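Local coordinates for protein putative branched-chain amino acid ABC transporter (Rhodospirillum rubrum ATCC 11170, PDB 3HUT) that probably binds branched-chain amino acids or related ligands outside the cytoplasm, as the receptor that delivers them to an ABC transporter, at residues 107-110 and 115-118; 322-325 and 330-333. One frame throughout, in Å; residues are numbered along the deposited sequence.

Interaction 1: residues 107-110 and 115-118; sequences PDYI and WQFR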
loop_
_atom_site.group_PDB
_atom_site.type_symbol
_atom_site.label_atom_id
_atom_site.label_comp_id
_atom_site.label_asym_id
_atom_site.label_seq_id
_atom_site.Cartn_x
_atom_site.Cartn_y
_atom_site.Cartn_z
ATOM N N PRO A 107 -10.322 0.460 6.127
ATOM C CA PRO A 107 -11.034 -0.801 6.352
ATOM C C PRO A 107 -12.454 -0.840 5.787
ATOM O O PRO A 107 -12.850 -1.822 5.171
ATOM C CB PRO A 107 -11.023 -0.928 7.870
ATOM C CG PRO A 107 -9.693 -0.337 8.232
ATOM C CD PRO A 107 -9.647 0.910 7.356
ATOM N N ASP A 108 -13.211 0.234 5.993
ATOM C CA ASP A 108 -14.603 0.301 5.537
ATOM C C ASP A 108 -14.849 0.315 4.035
ATOM O O ASP A 108 -15.942 -0.023 3.585
ATOM C CB ASP A 108 -15.308 1.512 6.153
ATOM C CG ASP A 108 -15.405 1.422 7.661
ATOM O OD1 ASP A 108 -15.159 0.330 8.214
ATOM O OD2 ASP A 108 -15.737 2.443 8.294
ATOM N N TYR A 109 -13.850 0.708 3.253
ATOM C CA TYR A 109 -14.028 0.749 1.810
ATOM C C TYR A 109 -14.368 -0.621 1.213
ATOM O O TYR A 109 -15.258 -0.739 0.363
ATOM C CB TYR A 109 -12.763 1.293 1.145
ATOM C CG TYR A 109 -12.702 1.004 -0.332
ATOM C CD1 TYR A 109 -13.458 1.742 -1.243
ATOM C CD2 TYR A 109 -11.913 -0.034 -0.818
ATOM C CE1 TYR A 109 -13.423 1.448 -2.611
ATOM C CE2 TYR A 109 -11.876 -0.338 -2.175
ATOM C CZ TYR A 109 -12.632 0.404 -3.064
ATOM O OH TYR A 109 -12.598 0.085 -4.401
ATOM N N ILE A 110 -13.664 -1.655 1.661
ATOM C CA ILE A 110 -13.887 -3.008 1.154
ATOM C C ILE A 110 -15.258 -3.565 1.576
ATOM O O ILE A 110 -15.788 -4.477 0.937
ATOM C CB ILE A 110 -12.759 -3.971 1.644
ATOM C CG1 ILE A 110 -12.631 -5.169 0.703
ATOM C CG2 ILE A 110 -13.043 -4.445 3.061
ATOM C CD1 ILE A 110 -11.948 -4.837 -0.615
ATOM N N TRP A 115 -18.546 -5.443 -4.828
ATOM C CA TRP A 115 -17.951 -4.887 -6.037
ATOM C C TRP A 115 -16.672 -4.081 -5.856
ATOM O O TRP A 115 -16.065 -3.671 -6.843
ATOM C CB TRP A 115 -18.999 -4.047 -6.779
ATOM C CG TRP A 115 -20.234 -4.838 -7.100
ATOM C CD1 TRP A 115 -21.250 -5.154 -6.245
ATOM C CD2 TRP A 115 -20.532 -5.499 -8.338
ATOM N NE1 TRP A 115 -22.161 -5.977 -6.872
ATOM C CE2 TRP A 115 -21.741 -6.204 -8.157
ATOM C CE3 TRP A 115 -19.890 -5.564 -9.583
ATOM C CZ2 TRP A 115 -22.327 -6.970 -9.178
ATOM C CZ3 TRP A 115 -20.471 -6.325 -10.599
ATOM C CH2 TRP A 115 -21.678 -7.016 -10.386
ATOM N N GLN A 116 -16.256 -3.862 -4.610
ATOM C CA GLN A 116 -15.039 -3.098 -4.334
ATOM C C GLN A 116 -13.785 -3.947 -4.164
ATOM O O GLN A 116 -13.819 -5.025 -3.563
ATOM C CB GLN A 116 -15.210 -2.238 -3.079
ATOM C CG GLN A 116 -15.909 -0.903 -3.309
ATOM C CD GLN A 116 -17.342 -1.067 -3.758
ATOM O OE1 GLN A 116 -18.127 -1.773 -3.121
ATOM N NE2 GLN A 116 -17.699 -0.405 -4.856
ATOM N N PHE A 117 -12.677 -3.440 -4.697
ATOM C CA PHE A 117 -11.383 -4.111 -4.609
ATOM C C PHE A 117 -10.329 -3.024 -4.419
ATOM O O PHE A 117 -10.532 -1.883 -4.827
ATOM C CB PHE A 117 -11.095 -4.892 -5.896
ATOM C CG PHE A 117 -12.103 -5.966 -6.190
ATOM C CD1 PHE A 117 -11.977 -7.233 -5.627
ATOM C CD2 PHE A 117 -13.203 -5.697 -6.999
ATOM C CE1 PHE A 117 -12.935 -8.217 -5.873
ATOM C CE2 PHE A 117 -14.164 -6.674 -7.246
ATOM C CZ PHE A 117 -14.029 -7.932 -6.682
ATOM N N ARG A 118 -9.213 -3.383 -3.795
ATOM C CA ARG A 118 -8.124 -2.436 -3.557
ATOM C C ARG A 118 -6.790 -3.093 -3.887
ATOM O O ARG A 118 -6.591 -4.284 -3.625
ATOM C CB ARG A 118 -8.120 -1.979 -2.091
ATOM C CG ARG A 118 -8.227 -3.121 -1.094
ATOM C CD ARG A 118 -7.660 -2.762 0.273
ATOM N NE ARG A 118 -8.288 -1.572 0.817
ATOM C CZ ARG A 118 -9.121 -1.558 1.851
ATOM N NH1 ARG A 118 -9.438 -2.677 2.481
ATOM N NH2 ARG A 118 -9.646 -0.413 2.242
#

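Interaction 2: residues 322-325 and 330-333; sequences TRFD and ETTK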
loop_
_atom_site.group_PDB
_atom_site.type_symbol
_atom_site.label_atom_id
_atom_site.label_comp_id
_atom_site.label_asym_id
_atom_site.label_seq_id
_atom_site.Cartn_x
_atom_site.Cartn_y
_atom_site.Cartn_z
ATOM N N THR A 322 0.399 -10.410 -4.860
ATOM C CA THR A 322 -0.893 -9.965 -4.343
ATOM C C THR A 322 -2.059 -10.944 -4.501
ATOM O O THR A 322 -2.232 -11.556 -5.556
ATOM C CB THR A 322 -1.276 -8.633 -5.017
ATOM O OG1 THR A 322 -0.249 -7.665 -4.757
ATOM C CG2 THR A 322 -2.610 -8.120 -4.496
ATOM N N ARG A 323 -2.860 -11.048 -3.441
ATOM C CA ARG A 323 -4.021 -11.937 -3.373
ATOM C C ARG A 323 -5.253 -11.211 -2.825
ATOM O O ARG A 323 -5.137 -10.378 -1.926
ATOM C CB ARG A 323 -3.701 -13.123 -2.446
ATOM C CG ARG A 323 -4.862 -14.110 -2.202
ATOM C CD ARG A 323 -4.442 -15.230 -1.237
ATOM N NE ARG A 323 -5.426 -16.312 -1.159
ATOM C CZ ARG A 323 -6.252 -16.510 -0.136
ATOM N NH1 ARG A 323 -6.222 -15.703 0.915
ATOM N NH2 ARG A 323 -7.114 -17.517 -0.162
ATOM N N PHE A 324 -6.425 -11.512 -3.381
ATOM C CA PHE A 324 -7.677 -10.931 -2.892
ATOM C C PHE A 324 -8.410 -12.095 -2.215
ATOM O O PHE A 324 -8.675 -13.124 -2.849
ATOM C CB PHE A 324 -8.545 -10.375 -4.039
ATOM C CG PHE A 324 -7.979 -9.138 -4.711
ATOM C CD1 PHE A 324 -6.979 -8.380 -4.106
ATOM C CD2 PHE A 324 -8.493 -8.708 -5.934
ATOM C CE1 PHE A 324 -6.500 -7.212 -4.710
ATOM C CE2 PHE A 324 -8.023 -7.541 -6.546
ATOM C CZ PHE A 324 -7.026 -6.793 -5.932
ATOM N N ASP A 325 -8.727 -11.938 -0.934
ATOM C CA ASP A 325 -9.405 -12.989 -0.174
ATOM C C ASP A 325 -10.672 -13.475 -0.881
ATOM O O ASP A 325 -11.527 -12.671 -1.258
ATOM C CB ASP A 325 -9.773 -12.479 1.218
ATOM C CG ASP A 325 -10.171 -13.595 2.153
ATOM O OD1 ASP A 325 -9.271 -14.187 2.790
ATOM O OD2 ASP A 325 -11.378 -13.894 2.236
ATOM N N GLU A 330 -10.463 -8.887 0.740
ATOM C CA GLU A 330 -9.403 -8.081 1.346
ATOM C C GLU A 330 -8.056 -8.435 0.717
ATOM O O GLU A 330 -7.785 -9.598 0.407
ATOM C CB GLU A 330 -9.353 -8.306 2.861
ATOM C CG GLU A 330 -8.424 -7.345 3.579
ATOM C CD GLU A 330 -8.765 -5.893 3.297
ATOM O OE1 GLU A 330 -9.795 -5.406 3.811
ATOM O OE2 GLU A 330 -8.002 -5.243 2.551
ATOM N N THR A 331 -7.208 -7.427 0.539
ATOM C CA THR A 331 -5.904 -7.615 -0.082
ATOM C C THR A 331 -4.786 -7.989 0.885
ATOM O O THR A 331 -4.627 -7.370 1.931
ATOM C CB THR A 331 -5.476 -6.332 -0.836
ATOM O OG1 THR A 331 -6.518 -5.938 -1.732
ATOM C CG2 THR A 331 -4.204 -6.574 -1.642
ATOM N N THR A 332 -4.023 -9.017 0.528
ATOM C CA THR A 332 -2.877 -9.443 1.323
ATOM C C THR A 332 -1.713 -9.512 0.341
ATOM O O THR A 332 -1.915 -9.734 -0.855
ATOM C CB THR A 332 -3.086 -10.825 1.992
ATOM O OG1 THR A 332 -3.381 -11.809 0.996
ATOM C CG2 THR A 332 -4.226 -10.760 3.013
ATOM N N LYS A 333 -0.501 -9.305 0.836
ATOM C CA LYS A 333 0.671 -9.319 -0.025
ATOM C C LYS A 333 1.885 -9.935 0.643
ATOM O O LYS A 333 1.977 -9.967 1.864
ATOM C CB LYS A 333 1.039 -7.890 -0.425
ATOM C CG LYS A 333 -0.017 -7.132 -1.193
ATOM C CD LYS A 333 0.510 -5.753 -1.556
ATOM C CE LYS A 333 -0.334 -5.111 -2.644
ATOM N NZ LYS A 333 0.200 -3.784 -3.003
#

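Interaction 1: residues 107-110 and 115-118
Ile110 and Gln116 bring the two backbones nearest, with their CA atoms 5.6 Å apart, where the loop 107-110 folds back over strand 116-118 at the edge of a five-stranded parallel sheet. Tyr109 and Arg118 carry most of the contact. With CG anti to the backbone N (chi1 163°), the Tyr109 ring reaches across until OH donates a hydrogen bond to Phe117 O, 2.9 Å away; the hydroxyl stands above the carbonyl plane, 36° out of it. Gln116 lies over one face of the ring in a CH-pi contact, CB 4.1 Å from the centroid, and its CG rests 3.5 Å from Tyr109 CE1. The aliphatic part of the glutamine thus serves as a greasy lid, while its bent chain carries the amide away to Ser113 and Gln99. Arg118 comes from another side: its NH2 lies at the edge of the tyrosine ring, 3.8 Å from CD2, and CD2 in turn sits over a face of the guanidinium, the two planes 53° apart. A bend at chi3 carries that group to the loop carbonyls, NE to Ala104 O and NH2 to His106 O. Ile110 crosses the arginine at about a right angle, its CB 3.7 Å from Arg118 NH1, which is salt-bridged to Glu330, and its CD1 packs 3.5 Å from Gln116 O, which also receives Arg329 NH1. An alanine in place of Tyr109 would probably leave Phe117 O without its hydroxyl donor and open a gap beside Gln116 and the guanidinium. A phenol suits this buried place because it pairs a flat hydrocarbon surface with a polar end, and a guanidinium because it can satisfy two loop carbonyls at once: the loop is fastened to the edge strand by polar tips embedded in nonpolar packing.

Interaction 2: residues 322-325 and 330-333
Asp325 N closes on Glu330 O with a nearly straight bond of 2.9 Å (171°), just beyond the paired strands of a beta hairpin in which strand 322-324 runs antiparallel to the start of strand 331-341. Arg323 and Thr332 form the hydrogen-bonded pair: Thr332 N meets Arg323 O at 3.0 Å, in the carbonyl plane, and Arg323 N returns a bond to Thr332 O. The CA-H of Thr331 adds a weak contact to Arg323 O. The beta-branched threonines suit these extended backbones. In both Thr322 and Thr331, CG2 lies anti to the backbone N, which brings the two methyls together, CG2 to CG2, at 3.6 Å. The extended Lys333 chain runs alongside Thr322, taking its ammonium to Thr319, while Thr322 OG1 turns to Gly320 O. On the other face Arg323 stretches out toward the partner charge of Asp313. Glu330 folds its carboxylate back: OE2 accepts Thr331 N from above the carboxylate plane and is also salt-bridged to Arg118. Phe324 lies side by side with Thr331, whose CG2 meets the ring at its edge; Thr331 OG1, probably bonded to Arg118 O, approaches the ring obliquely, 3.2 Å from Phe324 CE1.

Interaction 1 is a buried contact, in which a loop packs side chains against an edge strand; interaction 2 is only partly buried, a hairpin held by its backbone, with Arg323 and Thr332 on its more exposed face. They hold different elements yet touch directly. Arg118 NH1 forms a 2.9 Å salt bridge with Glu330 OE2, and Arg118 O is the probable partner of Thr331 OG1. The guanidinium fastening the loop 107-110 is therefore tied to the hairpin as well, Glu330 probably balancing the charge of the buried arginine. Since strand 331-341 also pairs with strand 246-249 of the mixed sheet, this junction is consistent with the interlobe connection of periplasmic binding proteins.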